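Long-range contact in DNA double-strand break repair nuclease NurA (Sulfolobus solfataricus, PDB 2YGK), which works with the helicase HerA as a manganese-dependent nuclease that processes DNA ends during double-strand break repair: residues L185-I190 and E249-M254. Residues are numbered along the deposited sequence; the frame is centred on the assembly and turned at random.
Sequences LVSKII and EVLRKM
Leu251 carries this contact: its side chain reaches from the 249-254 loop onto Val186, Ser187 and Ile190 on one face of helix 171-193. Chi1 of -168° sets CG anti to the backbone N, and beyond it the two methyls part. CD2 goes to the Val186 and Ser187 side, lying 4.2 Å from Val186 CG1, while CD1 turns to Ile190 and stops 4.1 Å from its CG1. Both Val186 and Ile190 cross the leucine at about a right angle. The hydroxyl of Ser187 meets the leucine from another side, with OG 3.1 Å from Leu251 CD2 and 3.5 Å from Leu251 CB. That oxygen makes no polar bond to the loop; it hydrogen-bonds back to the carbonyl O of Gln183, one turn earlier in the same helix, which gives this buried hydroxyl a polar partner within its own helix.

Packing thins out beyond this buried patch. Selenomethionine Met254, partly exposed, adds a single touch, its CE 3.9 Å from Ile190 CG2, as the two side chains run antiparallel past one another. A type I beta turn from Leu251 to Met254 lets both residues face the helix, while Arg252 and Lys253 within the turn, like Glu249 and Val250 before it, are exposed to solvent.

The contact joins a loop of the NurA domain, a member of the RNase H clan, to a helix away from the manganese-binding aspartates. Helix 171-193 is held from another side by helix 104-123, where Leu185 and Ile189 pack on Leu117, Ala120 and Leu121; the loop closes over its Leu251-facing side just before the chain enters strand 255-262 of the large mixed sheet.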
ATOM      1  N   LEU A 185      -5.084  24.467   3.116  1.00 52.05           N
ATOM      2  CA  LEU A 185      -4.837  24.383   4.558  1.00 49.99           C
ATOM      3  C   LEU A 185      -3.378  24.601   4.988  1.00 49.04           C
ATOM      4  O   LEU A 185      -3.110  25.281   5.987  1.00 48.75           O
ATOM      5  CB  LEU A 185      -5.344  23.042   5.074  1.00 47.88           C
ATOM      6  CG  LEU A 185      -6.858  22.989   5.087  1.00 48.31           C
ATOM      7  CD1 LEU A 185      -7.312  21.580   5.405  1.00 45.45           C
ATOM      8  CD2 LEU A 185      -7.451  23.999   6.085  1.00 48.18           C
ATOM      9  N   VAL A 186      -2.427  23.999   4.278  1.00 48.65           N
ATOM     10  CA  VAL A 186      -1.004  24.289   4.560  1.00 47.75           C
ATOM     11  C   VAL A 186      -0.796  25.770   4.390  1.00 50.21           C
ATOM     12  O   VAL A 186      -0.154  26.401   5.211  1.00 49.66           O
ATOM     13  CB  VAL A 186      -0.052  23.570   3.605  1.00 47.12           C
ATOM     14  CG1 VAL A 186       1.335  24.142   3.695  1.00 45.17           C
ATOM     15  CG2 VAL A 186      -0.048  22.074   3.905  1.00 45.17           C
ATOM     16  N   SER A 187      -1.360  26.325   3.326  1.00 52.93           N
ATOM     17  CA  SER A 187      -1.124  27.735   3.016  1.00 56.53           C
ATOM     18  C   SER A 187      -1.584  28.688   4.105  1.00 57.31           C
ATOM     19  O   SER A 187      -0.946  29.708   4.324  1.00 58.38           O
ATOM     20  CB  SER A 187      -1.797  28.126   1.704  1.00 59.00           C
ATOM     21  OG  SER A 187      -1.175  27.428   0.653  1.00 60.75           O
ATOM     22  N   LYS A 188      -2.686  28.361   4.772  1.00 57.12           N
ATOM     23  CA  LYS A 188      -3.164  29.177   5.873  1.00 58.51           C
ATOM     24  C   LYS A 188      -2.216  29.061   7.059  1.00 56.10           C
ATOM     25  O   LYS A 188      -1.905  30.049   7.711  1.00 56.59           O
ATOM     26  CB  LYS A 188      -4.591  28.796   6.266  1.00 58.97           C
ATOM     27  CG  LYS A 188      -5.593  29.060   5.124  1.00 65.72           C
ATOM     28  CD  LYS A 188      -6.797  29.940   5.541  1.00 73.47           C
ATOM     29  CE  LYS A 188      -6.397  31.397   5.869  1.00 78.16           C
ATOM     30  NZ  LYS A 188      -6.378  32.304   4.677  1.00 82.52           N
ATOM     31  N   ILE A 189      -1.743  27.844   7.312  1.00 53.35           N
ATOM     32  CA  ILE A 189      -0.849  27.575   8.429  1.00 51.08           C
ATOM     33  C   ILE A 189       0.462  28.373   8.291  1.00 51.62           C
ATOM     34  O   ILE A 189       0.901  29.013   9.221  1.00 50.35           O
ATOM     35  CB  ILE A 189      -0.592  26.086   8.559  1.00 48.01           C
ATOM     36  CG1 ILE A 189      -1.890  25.372   8.947  1.00 47.54           C
ATOM     37  CG2 ILE A 189       0.457  25.812   9.606  1.00 45.92           C
ATOM     38  CD1 ILE A 189      -1.857  23.831   8.738  1.00 43.22           C
ATOM     39  N   ILE A 190       1.030  28.343   7.099  1.00 53.01           N
ATOM     40  CA  ILE A 190       2.240  29.057   6.782  1.00 55.07           C
ATOM     41  C   ILE A 190       2.070  30.533   6.991  1.00 58.62           C
ATOM     42  O   ILE A 190       2.922  31.175   7.584  1.00 59.17           O
ATOM     43  CB  ILE A 190       2.675  28.856   5.324  1.00 55.68           C
ATOM     44  CG1 ILE A 190       2.957  27.381   5.040  1.00 53.90           C
ATOM     45  CG2 ILE A 190       3.941  29.661   5.034  1.00 56.80           C
ATOM     46  CD1 ILE A 190       3.997  26.774   5.966  1.00 51.91           C
ATOM     47  N   GLU A 249      -1.594  29.766  -4.524  1.00116.55           N
ATOM     48  CA  GLU A 249      -0.607  30.443  -5.361  1.00118.72           C
ATOM     49  C   GLU A 249       0.428  31.188  -4.516  1.00117.06           C
ATOM     50  O   GLU A 249       1.591  31.171  -4.877  1.00117.06           O
ATOM     51  CB  GLU A 249      -1.283  31.352  -6.397  1.00123.29           C
ATOM     52  CG  GLU A 249      -1.845  30.566  -7.594  1.00126.22           C
ATOM     53  CD  GLU A 249      -3.289  30.919  -7.931  1.00130.70           C
ATOM     54  OE1 GLU A 249      -3.656  32.108  -7.799  1.00134.53           O
ATOM     55  OE2 GLU A 249      -4.061  30.010  -8.326  1.00131.39           O
ATOM     56  N   VAL A 250       0.032  31.762  -3.370  1.00115.25           N
ATOM     57  CA  VAL A 250       0.997  32.400  -2.433  1.00113.81           C
ATOM     58  C   VAL A 250       1.990  31.401  -1.753  1.00109.60           C
ATOM     59  O   VAL A 250       2.871  31.787  -0.997  1.00108.70           O
ATOM     60  CB  VAL A 250       0.307  33.321  -1.371  1.00114.44           C
ATOM     61  CG1 VAL A 250       1.348  34.088  -0.537  1.00114.04           C
ATOM     62  CG2 VAL A 250      -0.620  34.326  -2.039  1.00117.98           C
ATOM     63  N   LEU A 251       1.842  30.120  -2.052  1.00107.34           N
ATOM     64  CA  LEU A 251       2.718  29.071  -1.564  1.00103.79           C
ATOM     65  C   LEU A 251       3.705  28.613  -2.632  1.00104.62           C
ATOM     66  O   LEU A 251       4.570  27.794  -2.364  1.00101.90           O
ATOM     67  CB  LEU A 251       1.839  27.898  -1.157  1.00101.24           C
ATOM     68  CG  LEU A 251       2.425  26.751  -0.366  1.00 97.26           C
ATOM     69  CD1 LEU A 251       3.017  27.261   0.944  1.00 95.18           C
ATOM     70  CD2 LEU A 251       1.311  25.745  -0.155  1.00 93.95           C
ATOM     71  N   ARG A 252       3.570  29.136  -3.848  1.00108.35           N
ATOM     72  CA  ARG A 252       4.442  28.730  -4.949  1.00110.32           C
ATOM     73  C   ARG A 252       5.861  29.307  -4.822  1.00109.96           C
ATOM     74  O   ARG A 252       6.823  28.605  -5.131  1.00109.48           O
ATOM     75  CB  ARG A 252       3.819  29.060  -6.312  1.00114.53           C
ATOM     76  CG  ARG A 252       2.621  28.182  -6.704  1.00118.82           C
ATOM     77  CD  ARG A 252       1.971  28.648  -8.035  1.00128.92           C
ATOM     78  NE  ARG A 252       0.924  27.724  -8.502  1.00134.05           N
ATOM     79  CZ  ARG A 252       0.901  27.085  -9.676  1.00140.64           C
ATOM     80  NH1 ARG A 252       1.865  27.255 -10.579  1.00144.54           N
ATOM     81  NH2 ARG A 252      -0.115  26.268  -9.956  1.00142.15           N
ATOM     82  N   LYS A 253       6.014  30.552  -4.355  1.00110.18           N
ATOM     83  CA  LYS A 253       7.365  31.070  -3.995  1.00109.74           C
ATOM     84  C   LYS A 253       7.631  30.926  -2.503  1.00104.93           C
ATOM     85  O   LYS A 253       8.202  31.843  -1.885  1.00105.69           O
ATOM     86  CB  LYS A 253       7.641  32.540  -4.421  1.00113.87           C
ATOM     87  CG  LYS A 253       6.459  33.453  -4.330  1.00118.44           C
ATOM     88  CD  LYS A 253       6.685  34.927  -4.737  1.00126.13           C
ATOM     89  CE  LYS A 253       5.431  35.624  -5.349  1.00130.89           C
ATOM     90  NZ  LYS A 253       5.784  36.730  -6.236  1.00136.36           N
HETATM   91  N   MSE A 254       7.231  29.798  -1.911  1.00 99.25           N
HETATM   92  CA  MSE A 254       7.698  29.516  -0.575  1.00 94.67           C
HETATM   93  C   MSE A 254       9.009  28.799  -0.741  1.00 91.12           C
HETATM   94  O   MSE A 254       9.103  27.812  -1.466  1.00 90.79           O
HETATM   95  CB  MSE A 254       6.702  28.727   0.288  1.00 92.65           C
HETATM   96  CG  MSE A 254       5.668  29.629   1.001  1.00 94.93           C
HETATM   97 SE   MSE A 254       6.297  31.450   1.585  1.00101.08          SE
HETATM   98  CE  MSE A 254       4.576  32.205   2.080  1.00102.51           C
TER